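Long-range contacts in uncharacterized protein (Parabacteroides merdae, PDB 4R7F), which is of unknown function but carries a domain of the type 9 secretion system plug family and binds magnesium among its immunoglobulin-like beta-sandwich domains: residues A[221-226]-A[267-272]; A[262-267]-A[367-372]; A[271-276]-A[371-376]; A[225-230]-A[344-349]. All coordinates share one frame; numbering follows the deposited sequence.

Contact 1 of 4, residues A[221-226]-A[267-272]; sequences GNEYRR and DQDQDG. With MG (magnesium ion), chain G.
Two carboxylates and a tyrosine ring make the tight part of this contact. Asp269 turns its CG into the crowded position between backbone N and carbonyl carbon (chi1 72°), so that both its oxygens grip the magnesium ion, while OE1 of Glu223 binds the same ion at 2.4 Å; the two carboxylate planes stand at right angles. OD2 of Asp269 also uses its anti lone pair to accept a nearly straight hydrogen bond from Tyr224 N (2.9 Å, 172°). The loop 267-272 thus forms a magnesium site with the entry to strand 225-228, completed by Asp271 OD1, the backbone O of Gln371 and a water that donates to Asn222 O. OE2 of Glu223, turned from the metal, is hydrogen-bonded to Tyr264 OH. One face of the Tyr224 ring covers the Asp271-Gly272 link, with Gly272 CA 3.8 Å from its centroid in a CH-pi contact; an alanine here would lose the ring and would probably leave the loop that presents Asp271 to the metal less firmly held. The far end is looser and partly open to solvent: Arg226 meets Asp267 tip to tip, NH1 2.7 Å from OD1 in a salt bridge whose hydrogen bond is weak and bent (118°), while Gln268 O sits over one guanidinium face.

Contact 2 of 4, residues A[262-267]-A[367-372]; sequences GTYQYD and YYQTQN. With MG (magnesium ion), chain G.
This is a surface contact between two loops, in which Tyr264 of the segment 262-267, on the way to strand 274-276, packs on Tyr367 and Gln369 of the turn that precedes strand 373-380. That turn is a type I beta turn from Tyr367 to Thr370, closed by Thr370 N to Tyr367 O at 3.1 Å, and just beyond it the backbone O of Gln371 binds magnesium. Tyr264 makes the largest contribution. With CG anti to its backbone N (chi1 174°), its ring reaches over the turn, and Gln369 CB lies over one face, 3.7 Å from the centroid, in a CH-pi contact. The Gln369 chain bends at chi2 (87°), which lays its amide within 21° of parallel to the ring and brings OE1 to 3.5 Å from Tyr264 CB. Tyr367 crosses Tyr264 obliquely, its CB 4.0 Å from Tyr264 CD1, and takes Tyr264 CA over one face of its own ring. Tyr264 OH, already hydrogen-bonded to Glu223, also receives a water that donates to Gln369 O as well. At the far tip, Tyr367 OH is hydrogen-bonded to Arg259 O and accepts a weak hydrogen bond from Gly262 N at 3.2 Å.

Contact 3 of 4, residues A[271-276]-A[371-376]; sequences DGRFFI and QNEYSI. With MG (magnesium ion), chain G.
Arg273 and Glu373 reach toward each other tip to tip, with guanidinium and carboxylate nearly coplanar. The arginine chain is extended from CG to NE and grips end-on, NH1 to Glu373 OE1 at 3.0 Å and NH2 to OE2 at 3.1 Å, each oxygen offering its syn lone pair. The first bond is almost straight (170°). Glu373 places CG in the crowded position between its backbone N and carbonyl carbon (chi1 69°), then runs extended to meet the guanidinium. Asp271 crosses this glutamate obliquely, the carboxylate planes 74° apart, and its OD2 comes to 2.8 Å from Glu373 OE1. So close a pair of like charges would probably be costly alone; Arg273 on one side and the magnesium on OD1 of Asp271 probably offset it. An alanine in place of Glu373 would remove both of these acceptors for Arg273 and would probably loosen the link between the segments. Gln371 closes the metal side with its backbone O, 2.2 Å from the ion. The salt bridge and the metal site thus span two sheets: beyond Arg273 the chain enters strand 274-276, which pairs with strand 342-352, whereas Glu373 leads into strand 373-380, between strands 181-187 and 389-397.

Contact 4 of 4, residues A[225-230]-A[344-349]; sequences RRMEFL and YNYQYL
Selenomethionine Met227 and Tyr344 lie side by side at the apolar centre of this antiparallel strand pair, part of a sheet consistent with one of the protein's immunoglobulin-like beta-sandwich domains. The Met227 chain sets out with CG anti to the backbone N and bends at chi2 and chi3, which brings CE to 3.6 Å from Tyr344 CB and puts SE obliquely beside the ring in a Met-aromatic contact. Phe229 CE1 packs against Tyr344 CE1 at 4.0 Å. Met227 and Phe229 also pack on Val293 of strand 290-298 and Leu339 of strand 332-340, so this face of the sheet is buried against another sheet. Along the same face, the Tyr346 ring receives Met227 CB at its edge and Arg225 CB over its centre, a CH-pi contact 3.7 Å from the centroid.

The backbones pair through Arg225 with Tyr346 and Met227 with Tyr344, both hydrogen-bonded pairs, and Arg226 with Asn345 as the non-hydrogen-bonded pair between them. Tyr344 N donates almost straight to Met227 O (2.8 Å, 173°), whereas the return bond from Met227 N to Tyr344 O is weak. On the other face, Asn345 lies alongside Arg226 and turns OD1 to Gln270 N and Gly272 N in the metal-binding loop. The polar edge belongs to Arg225, which forms a salt bridge with Glu364 and a hydrogen bond to Tyr257 O, while Tyr346 OH and Tyr348 OH both bond to Asp256. Extended from CG to NE, the arginine crosses Tyr348 at about a right angle, its NE 3.5 Å from Tyr348 CD2 at the ring edge.

In the fold
Contacts 1, 3 and 4 are buried, whereas contact 2 lies at the surface, about 16 Å from contact 4 between centres. Contacts 1, 2 and 3 share one magnesium ion and its bound water, and differ in what they add: carboxylates and a tyrosine-covered loop in contact 1, loop packing in contact 2, a two-pronged salt bridge in contact 3. Contact 4 stands apart as regular strand pairing with an apolar face, yet it shares Arg225 and Arg226 with contact 1. Its Asn345 reaches into the loop of contacts 1 and 3, and Arg273 O bonds to Asn345 N, so the metal site is tied directly to strand 342-352.

Contact 1 of 4, residues A[221-226]-A[267-272]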
# COMPACT_ATOMS: atom_id res chain seq x y z
N GLY A 221 -6.16 16.32 6.58
CA GLY A 221 -7.30 15.59 7.16
C GLY A 221 -6.86 14.59 8.21
O GLY A 221 -5.81 14.76 8.87
N ASN A 222 -7.68 13.56 8.35
CA ASN A 222 -7.59 12.60 9.43
C ASN A 222 -8.05 11.26 8.87
O ASN A 222 -8.64 11.20 7.77
CB ASN A 222 -8.51 13.01 10.59
CG ASN A 222 -8.08 12.40 11.93
OD1 ASN A 222 -7.33 11.45 11.98
ND2 ASN A 222 -8.58 12.95 13.02
N GLU A 223 -7.77 10.18 9.60
CA GLU A 223 -8.31 8.87 9.23
C GLU A 223 -9.80 8.96 9.43
O GLU A 223 -10.29 9.62 10.36
CB GLU A 223 -7.71 7.70 10.04
CG GLU A 223 -6.16 7.66 10.09
CD GLU A 223 -5.46 7.56 8.72
OE1 GLU A 223 -6.09 7.33 7.66
OE2 GLU A 223 -4.22 7.76 8.73
N TYR A 224 -10.51 8.32 8.52
CA TYR A 224 -11.94 8.36 8.52
C TYR A 224 -12.40 7.61 9.76
O TYR A 224 -11.71 6.71 10.30
CB TYR A 224 -12.54 7.71 7.26
CG TYR A 224 -12.44 8.54 6.00
CD1 TYR A 224 -11.23 8.81 5.43
CD2 TYR A 224 -13.58 9.05 5.37
CE1 TYR A 224 -11.14 9.58 4.27
CE2 TYR A 224 -13.50 9.82 4.24
CZ TYR A 224 -12.27 10.08 3.67
OH TYR A 224 -12.16 10.85 2.53
N ARG A 225 -13.57 8.04 10.22
CA ARG A 225 -14.29 7.37 11.27
C ARG A 225 -14.85 6.08 10.74
O ARG A 225 -15.19 5.97 9.54
CB ARG A 225 -15.45 8.25 11.75
CG ARG A 225 -15.03 9.55 12.41
CD ARG A 225 -16.20 10.52 12.46
NE ARG A 225 -15.80 11.88 12.77
CZ ARG A 225 -15.64 12.36 13.99
NH1 ARG A 225 -15.81 11.61 15.07
NH2 ARG A 225 -15.29 13.62 14.14
N ARG A 226 -14.96 5.09 11.63
CA ARG A 226 -15.44 3.75 11.23
C ARG A 226 -16.53 3.29 12.14
O ARG A 226 -16.61 3.67 13.32
CB ARG A 226 -14.31 2.72 11.18
CG ARG A 226 -13.20 3.04 10.18
CD ARG A 226 -11.85 2.45 10.57
NE ARG A 226 -11.88 0.99 10.73
CZ ARG A 226 -11.35 0.30 11.76
NH1 ARG A 226 -10.72 0.92 12.76
NH2 ARG A 226 -11.44 -1.02 11.78
N ASP A 267 -5.09 4.88 13.10
CA ASP A 267 -6.26 4.01 12.94
C ASP A 267 -6.08 3.50 11.53
O ASP A 267 -5.46 4.17 10.70
CB ASP A 267 -7.58 4.80 13.05
CG ASP A 267 -8.83 3.94 12.77
OD1 ASP A 267 -8.78 2.74 13.12
OD2 ASP A 267 -9.85 4.47 12.21
N GLN A 268 -6.59 2.32 11.23
CA GLN A 268 -6.50 1.81 9.88
C GLN A 268 -7.86 2.09 9.24
O GLN A 268 -8.88 1.66 9.78
CB GLN A 268 -6.19 0.31 9.93
CG GLN A 268 -5.57 -0.22 8.66
CD GLN A 268 -5.80 -1.71 8.47
OE1 GLN A 268 -6.41 -2.37 9.32
NE2 GLN A 268 -5.34 -2.25 7.35
N ASP A 269 -7.90 2.85 8.14
CA ASP A 269 -9.13 3.10 7.40
C ASP A 269 -9.01 2.67 5.93
O ASP A 269 -8.02 2.10 5.51
CB ASP A 269 -9.55 4.58 7.50
CG ASP A 269 -8.65 5.52 6.69
OD1 ASP A 269 -7.63 5.06 6.14
OD2 ASP A 269 -8.94 6.73 6.61
N GLN A 270 -10.04 2.95 5.15
CA GLN A 270 -10.05 2.61 3.74
C GLN A 270 -10.50 3.85 2.93
O GLN A 270 -11.16 3.74 1.90
CB GLN A 270 -10.95 1.41 3.52
CG GLN A 270 -10.44 0.13 4.19
CD GLN A 270 -10.77 0.01 5.70
OE1 GLN A 270 -11.79 0.50 6.19
NE2 GLN A 270 -9.89 -0.67 6.43
N ASP A 271 -10.12 5.02 3.45
CA ASP A 271 -10.28 6.34 2.81
C ASP A 271 -11.68 6.66 2.25
O ASP A 271 -11.79 7.15 1.12
CB ASP A 271 -9.24 6.50 1.69
CG ASP A 271 -7.79 6.48 2.21
OD1 ASP A 271 -7.52 6.80 3.40
OD2 ASP A 271 -6.91 6.19 1.35
N GLY A 272 -12.71 6.31 3.03
CA GLY A 272 -14.08 6.66 2.78
C GLY A 272 -14.91 5.53 2.22
O GLY A 272 -16.10 5.66 2.04
MG MG G . -6.92 7.32 5.45
O HOH W 1 -7.72 9.57 5.60

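Contact 2 of 4, residues A[262-267]-A[367-372]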
# COMPACT_ATOMS: atom_id res chain seq x y z
N GLY A 262 -6.38 17.97 18.74
CA GLY A 262 -5.72 16.82 19.35
C GLY A 262 -4.35 16.41 18.82
O GLY A 262 -3.58 17.23 18.37
N THR A 263 -4.06 15.12 18.93
CA THR A 263 -2.81 14.51 18.49
C THR A 263 -3.23 13.38 17.57
O THR A 263 -4.22 12.71 17.85
CB THR A 263 -2.03 13.92 19.69
OG1 THR A 263 -1.62 14.98 20.55
CG2 THR A 263 -0.78 13.12 19.23
N TYR A 264 -2.50 13.17 16.47
CA TYR A 264 -2.85 12.11 15.51
C TYR A 264 -2.90 10.74 16.19
O TYR A 264 -2.01 10.45 16.98
CB TYR A 264 -1.85 12.07 14.36
CG TYR A 264 -2.04 10.91 13.39
CD1 TYR A 264 -3.05 10.95 12.43
CD2 TYR A 264 -1.22 9.79 13.41
CE1 TYR A 264 -3.27 9.91 11.56
CE2 TYR A 264 -1.41 8.74 12.50
CZ TYR A 264 -2.45 8.82 11.59
OH TYR A 264 -2.70 7.83 10.66
N GLN A 265 -3.93 9.94 15.91
CA GLN A 265 -4.06 8.55 16.40
C GLN A 265 -4.05 7.62 15.20
O GLN A 265 -4.98 7.68 14.38
CB GLN A 265 -5.39 8.33 17.15
CG GLN A 265 -5.85 9.45 18.09
CD GLN A 265 -5.40 9.26 19.53
OE1 GLN A 265 -5.81 8.32 20.19
NE2 GLN A 265 -4.56 10.18 20.02
N TYR A 266 -3.04 6.77 15.08
CA TYR A 266 -3.07 5.77 14.02
C TYR A 266 -4.34 4.94 14.18
O TYR A 266 -4.67 4.48 15.26
CB TYR A 266 -1.81 4.88 13.94
CG TYR A 266 -1.94 3.87 12.79
CD1 TYR A 266 -1.58 4.21 11.47
CD2 TYR A 266 -2.49 2.61 13.02
CE1 TYR A 266 -1.74 3.30 10.43
CE2 TYR A 266 -2.66 1.69 11.98
CZ TYR A 266 -2.29 2.04 10.69
OH TYR A 266 -2.48 1.11 9.70
N ASP A 267 -5.09 4.88 13.10
CA ASP A 267 -6.26 4.01 12.94
C ASP A 267 -6.08 3.50 11.53
O ASP A 267 -5.46 4.17 10.70
CB ASP A 267 -7.58 4.80 13.05
CG ASP A 267 -8.83 3.94 12.77
OD1 ASP A 267 -8.78 2.74 13.12
OD2 ASP A 267 -9.85 4.47 12.21
N TYR A 367 -3.87 16.55 10.02
CA TYR A 367 -2.71 15.95 10.62
C TYR A 367 -1.88 15.41 9.50
O TYR A 367 -2.37 14.58 8.73
CB TYR A 367 -3.17 14.80 11.51
CG TYR A 367 -4.05 15.24 12.68
CD1 TYR A 367 -3.48 15.70 13.85
CD2 TYR A 367 -5.43 15.18 12.61
CE1 TYR A 367 -4.27 16.10 14.92
CE2 TYR A 367 -6.22 15.56 13.69
CZ TYR A 367 -5.62 16.04 14.84
OH TYR A 367 -6.36 16.46 15.94
N TYR A 368 -0.63 15.87 9.41
CA TYR A 368 0.25 15.50 8.27
C TYR A 368 0.49 14.00 8.14
O TYR A 368 0.73 13.54 7.04
CB TYR A 368 1.61 16.21 8.33
CG TYR A 368 2.56 15.57 9.30
CD1 TYR A 368 2.47 15.85 10.67
CD2 TYR A 368 3.52 14.65 8.87
CE1 TYR A 368 3.30 15.24 11.58
CE2 TYR A 368 4.36 14.02 9.77
CZ TYR A 368 4.25 14.34 11.11
OH TYR A 368 5.06 13.76 12.02
N GLN A 369 0.42 13.26 9.25
CA GLN A 369 0.67 11.81 9.24
C GLN A 369 -0.41 11.02 8.51
O GLN A 369 -0.17 9.87 8.18
CB GLN A 369 0.73 11.21 10.67
CG GLN A 369 1.65 11.86 11.69
CD GLN A 369 1.02 13.01 12.48
OE1 GLN A 369 0.13 13.74 12.01
NE2 GLN A 369 1.49 13.18 13.69
N THR A 370 -1.60 11.60 8.35
CA THR A 370 -2.78 10.87 7.89
C THR A 370 -2.50 10.14 6.55
O THR A 370 -1.97 10.71 5.60
CB THR A 370 -3.98 11.84 7.73
OG1 THR A 370 -4.34 12.31 9.03
CG2 THR A 370 -5.20 11.15 7.09
N GLN A 371 -2.88 8.88 6.51
CA GLN A 371 -2.80 8.09 5.28
C GLN A 371 -3.96 8.49 4.36
O GLN A 371 -5.15 8.28 4.69
CB GLN A 371 -2.84 6.58 5.61
CG GLN A 371 -2.83 5.65 4.38
CD GLN A 371 -4.21 5.35 3.71
OE1 GLN A 371 -5.24 5.10 4.38
NE2 GLN A 371 -4.20 5.31 2.36
N ASN A 372 -3.62 9.10 3.23
CA ASN A 372 -4.61 9.47 2.21
C ASN A 372 -4.16 8.92 0.89
O ASN A 372 -3.00 8.54 0.74
CB ASN A 372 -4.73 10.99 2.10
CG ASN A 372 -5.42 11.60 3.29
OD1 ASN A 372 -6.53 11.19 3.68
ND2 ASN A 372 -4.77 12.55 3.89
MG MG G . -6.92 7.32 5.45
O HOH W 2 -0.32 7.44 9.62
O HOH W 1 -7.72 9.57 5.60

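Contact 3 of 4, residues A[271-276]-A[371-376]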
# COMPACT_ATOMS: atom_id res chain seq x y z
N ASP A 271 -10.12 5.02 3.45
CA ASP A 271 -10.28 6.34 2.81
C ASP A 271 -11.68 6.66 2.25
O ASP A 271 -11.79 7.15 1.12
CB ASP A 271 -9.24 6.50 1.69
CG ASP A 271 -7.79 6.48 2.21
OD1 ASP A 271 -7.52 6.80 3.40
OD2 ASP A 271 -6.91 6.19 1.35
N GLY A 272 -12.71 6.31 3.03
CA GLY A 272 -14.08 6.66 2.78
C GLY A 272 -14.91 5.53 2.22
O GLY A 272 -16.10 5.66 2.04
N ARG A 273 -14.28 4.39 1.96
CA ARG A 273 -15.01 3.26 1.41
C ARG A 273 -15.91 2.59 2.43
O ARG A 273 -15.79 2.80 3.66
CB ARG A 273 -14.04 2.22 0.84
CG ARG A 273 -13.22 2.73 -0.32
CD ARG A 273 -12.16 1.72 -0.72
NE ARG A 273 -11.50 2.18 -1.95
CZ ARG A 273 -10.47 3.00 -1.98
NH1 ARG A 273 -9.92 3.45 -0.86
NH2 ARG A 273 -9.96 3.36 -3.15
N PHE A 274 -16.83 1.79 1.90
CA PHE A 274 -17.66 0.90 2.71
C PHE A 274 -17.68 -0.48 2.10
O PHE A 274 -17.36 -0.63 0.92
CB PHE A 274 -19.09 1.45 2.87
CG PHE A 274 -19.91 1.45 1.60
CD1 PHE A 274 -20.50 0.30 1.14
CD2 PHE A 274 -20.11 2.61 0.90
CE1 PHE A 274 -21.23 0.32 -0.01
CE2 PHE A 274 -20.86 2.65 -0.23
CZ PHE A 274 -21.41 1.50 -0.70
N PHE A 275 -18.08 -1.48 2.89
CA PHE A 275 -18.02 -2.87 2.47
C PHE A 275 -19.25 -3.54 2.99
O PHE A 275 -19.50 -3.53 4.19
CB PHE A 275 -16.79 -3.53 3.05
CG PHE A 275 -15.53 -2.82 2.70
CD1 PHE A 275 -15.07 -1.78 3.50
CD2 PHE A 275 -14.86 -3.11 1.52
CE1 PHE A 275 -13.95 -1.06 3.14
CE2 PHE A 275 -13.73 -2.41 1.18
CZ PHE A 275 -13.28 -1.38 1.99
N ILE A 276 -20.04 -4.11 2.08
CA ILE A 276 -21.29 -4.75 2.44
C ILE A 276 -20.99 -6.17 2.94
O ILE A 276 -20.42 -6.97 2.23
CB ILE A 276 -22.26 -4.77 1.27
CG1 ILE A 276 -22.55 -3.34 0.76
CG2 ILE A 276 -23.53 -5.51 1.66
CD1 ILE A 276 -23.12 -2.37 1.79
N GLN A 371 -2.88 8.88 6.51
CA GLN A 371 -2.80 8.09 5.28
C GLN A 371 -3.96 8.49 4.36
O GLN A 371 -5.15 8.28 4.69
CB GLN A 371 -2.84 6.58 5.61
CG GLN A 371 -2.83 5.65 4.38
CD GLN A 371 -4.21 5.35 3.71
OE1 GLN A 371 -5.24 5.10 4.38
NE2 GLN A 371 -4.20 5.31 2.36
N ASN A 372 -3.62 9.10 3.23
CA ASN A 372 -4.61 9.47 2.21
C ASN A 372 -4.16 8.92 0.89
O ASN A 372 -3.00 8.54 0.74
CB ASN A 372 -4.73 10.99 2.10
CG ASN A 372 -5.42 11.60 3.29
OD1 ASN A 372 -6.53 11.19 3.68
ND2 ASN A 372 -4.77 12.55 3.89
N GLU A 373 -5.06 8.88 -0.07
CA GLU A 373 -4.67 8.51 -1.43
C GLU A 373 -4.95 9.66 -2.38
O GLU A 373 -5.83 10.47 -2.13
CB GLU A 373 -5.42 7.27 -1.88
CG GLU A 373 -6.91 7.47 -2.11
CD GLU A 373 -7.62 6.15 -2.26
OE1 GLU A 373 -7.69 5.39 -1.27
OE2 GLU A 373 -8.08 5.86 -3.37
N TYR A 374 -4.19 9.72 -3.46
CA TYR A 374 -4.32 10.77 -4.45
C TYR A 374 -4.25 10.13 -5.81
O TYR A 374 -3.30 9.44 -6.10
CB TYR A 374 -3.18 11.77 -4.33
CG TYR A 374 -3.18 12.44 -3.01
CD1 TYR A 374 -2.56 11.87 -1.92
CD2 TYR A 374 -3.85 13.63 -2.82
CE1 TYR A 374 -2.58 12.49 -0.67
CE2 TYR A 374 -3.85 14.26 -1.58
CZ TYR A 374 -3.24 13.69 -0.51
OH TYR A 374 -3.33 14.32 0.75
N SER A 375 -5.26 10.38 -6.62
CA SER A 375 -5.28 9.85 -7.98
C SER A 375 -4.99 11.00 -8.97
O SER A 375 -5.62 12.05 -8.91
CB SER A 375 -6.62 9.19 -8.28
OG SER A 375 -7.02 8.24 -7.31
N ILE A 376 -4.04 10.78 -9.86
CA ILE A 376 -3.55 11.75 -10.83
C ILE A 376 -3.95 11.23 -12.20
O ILE A 376 -3.57 10.13 -12.59
CB ILE A 376 -2.04 11.85 -10.76
CG1 ILE A 376 -1.64 12.26 -9.34
CG2 ILE A 376 -1.49 12.86 -11.77
CD1 ILE A 376 -0.20 11.97 -9.04
MG MG G . -6.92 7.32 5.45
O HOH W 1 -7.72 9.57 5.60

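Contact 4 of 4, residues A[225-230]-A[344-349]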
# COMPACT_ATOMS: atom_id res chain seq x y z
N ARG A 225 -13.57 8.04 10.22
CA ARG A 225 -14.29 7.37 11.27
C ARG A 225 -14.85 6.08 10.74
O ARG A 225 -15.19 5.97 9.54
CB ARG A 225 -15.45 8.25 11.75
CG ARG A 225 -15.03 9.55 12.41
CD ARG A 225 -16.20 10.52 12.46
NE ARG A 225 -15.80 11.88 12.77
CZ ARG A 225 -15.64 12.36 13.99
NH1 ARG A 225 -15.81 11.61 15.07
NH2 ARG A 225 -15.29 13.62 14.14
N ARG A 226 -14.96 5.09 11.63
CA ARG A 226 -15.44 3.75 11.23
C ARG A 226 -16.53 3.29 12.14
O ARG A 226 -16.61 3.67 13.32
CB ARG A 226 -14.31 2.72 11.18
CG ARG A 226 -13.20 3.04 10.18
CD ARG A 226 -11.85 2.45 10.57
NE ARG A 226 -11.88 0.99 10.73
CZ ARG A 226 -11.35 0.30 11.76
NH1 ARG A 226 -10.72 0.92 12.76
NH2 ARG A 226 -11.44 -1.02 11.78
N MSE A 227 -17.37 2.43 11.56
CA MSE A 227 -18.61 1.97 12.16
C MSE A 227 -18.93 0.68 11.44
O MSE A 227 -18.62 0.56 10.26
CB MSE A 227 -19.49 3.17 11.83
CG MSE A 227 -20.96 3.03 11.91
SE MSE A 227 -21.71 2.16 10.37
CE MSE A 227 -22.53 3.54 9.25
N GLU A 228 -19.54 -0.28 12.13
CA GLU A 228 -19.92 -1.57 11.51
C GLU A 228 -21.17 -2.08 12.15
O GLU A 228 -21.30 -2.01 13.37
CB GLU A 228 -18.89 -2.66 11.76
CG GLU A 228 -17.52 -2.49 11.15
CD GLU A 228 -16.67 -3.74 11.33
OE1 GLU A 228 -17.26 -4.83 11.53
OE2 GLU A 228 -15.41 -3.64 11.27
N PHE A 229 -22.06 -2.64 11.35
CA PHE A 229 -23.25 -3.28 11.90
C PHE A 229 -23.60 -4.49 11.07
O PHE A 229 -24.43 -4.45 10.17
CB PHE A 229 -24.42 -2.31 12.06
CG PHE A 229 -24.92 -1.69 10.76
CD1 PHE A 229 -24.22 -0.66 10.14
CD2 PHE A 229 -26.13 -2.10 10.21
CE1 PHE A 229 -24.70 -0.09 8.97
CE2 PHE A 229 -26.60 -1.54 9.03
CZ PHE A 229 -25.89 -0.53 8.41
N LEU A 230 -22.97 -5.60 11.46
CA LEU A 230 -23.04 -6.84 10.74
C LEU A 230 -24.18 -7.74 11.20
O LEU A 230 -24.50 -8.72 10.52
CB LEU A 230 -21.73 -7.59 10.90
CG LEU A 230 -20.46 -6.85 10.50
CD1 LEU A 230 -19.28 -7.80 10.63
CD2 LEU A 230 -20.56 -6.29 9.09
N TYR A 344 -18.49 0.73 7.42
CA TYR A 344 -18.48 2.05 6.76
C TYR A 344 -17.36 2.95 7.28
O TYR A 344 -17.17 3.07 8.49
CB TYR A 344 -19.84 2.75 6.95
CG TYR A 344 -20.96 2.15 6.09
CD1 TYR A 344 -21.56 0.92 6.42
CD2 TYR A 344 -21.44 2.83 4.96
CE1 TYR A 344 -22.58 0.39 5.64
CE2 TYR A 344 -22.44 2.29 4.18
CZ TYR A 344 -23.00 1.07 4.51
OH TYR A 344 -24.00 0.56 3.72
N ASN A 345 -16.63 3.56 6.35
CA ASN A 345 -15.85 4.76 6.67
C ASN A 345 -16.74 6.01 6.48
O ASN A 345 -17.57 6.07 5.57
CB ASN A 345 -14.66 4.96 5.71
CG ASN A 345 -13.50 3.98 5.91
OD1 ASN A 345 -12.40 4.27 5.46
ND2 ASN A 345 -13.72 2.84 6.52
N TYR A 346 -16.51 7.04 7.27
CA TYR A 346 -17.23 8.28 7.13
C TYR A 346 -16.50 9.41 7.83
O TYR A 346 -15.66 9.18 8.67
CB TYR A 346 -18.68 8.15 7.66
CG TYR A 346 -18.82 8.03 9.17
CD1 TYR A 346 -18.64 6.83 9.84
CD2 TYR A 346 -19.18 9.14 9.93
CE1 TYR A 346 -18.81 6.75 11.24
CE2 TYR A 346 -19.33 9.06 11.31
CZ TYR A 346 -19.14 7.88 11.97
OH TYR A 346 -19.33 7.86 13.34
N GLN A 347 -16.85 10.64 7.46
CA GLN A 347 -16.35 11.81 8.14
C GLN A 347 -17.29 12.96 7.89
O GLN A 347 -18.27 12.88 7.12
CB GLN A 347 -14.96 12.15 7.65
CG GLN A 347 -14.96 12.67 6.25
CD GLN A 347 -13.57 13.00 5.71
OE1 GLN A 347 -12.57 13.01 6.43
NE2 GLN A 347 -13.52 13.28 4.42
N TYR A 348 -16.95 14.07 8.52
CA TYR A 348 -17.76 15.24 8.53
C TYR A 348 -16.97 16.40 7.95
O TYR A 348 -15.94 16.78 8.48
CB TYR A 348 -18.14 15.56 9.98
CG TYR A 348 -19.03 14.53 10.66
CD1 TYR A 348 -20.39 14.38 10.33
CD2 TYR A 348 -18.54 13.77 11.70
CE1 TYR A 348 -21.19 13.46 11.00
CE2 TYR A 348 -19.32 12.85 12.35
CZ TYR A 348 -20.63 12.69 12.01
OH TYR A 348 -21.36 11.77 12.74
N LEU A 349 -17.47 16.95 6.86
CA LEU A 349 -16.80 18.06 6.21
C LEU A 349 -17.62 19.32 6.42
O LEU A 349 -18.83 19.27 6.40
CB LEU A 349 -16.68 17.80 4.71
CG LEU A 349 -15.78 16.66 4.24
CD1 LEU A 349 -15.79 16.66 2.71
CD2 LEU A 349 -14.37 16.84 4.75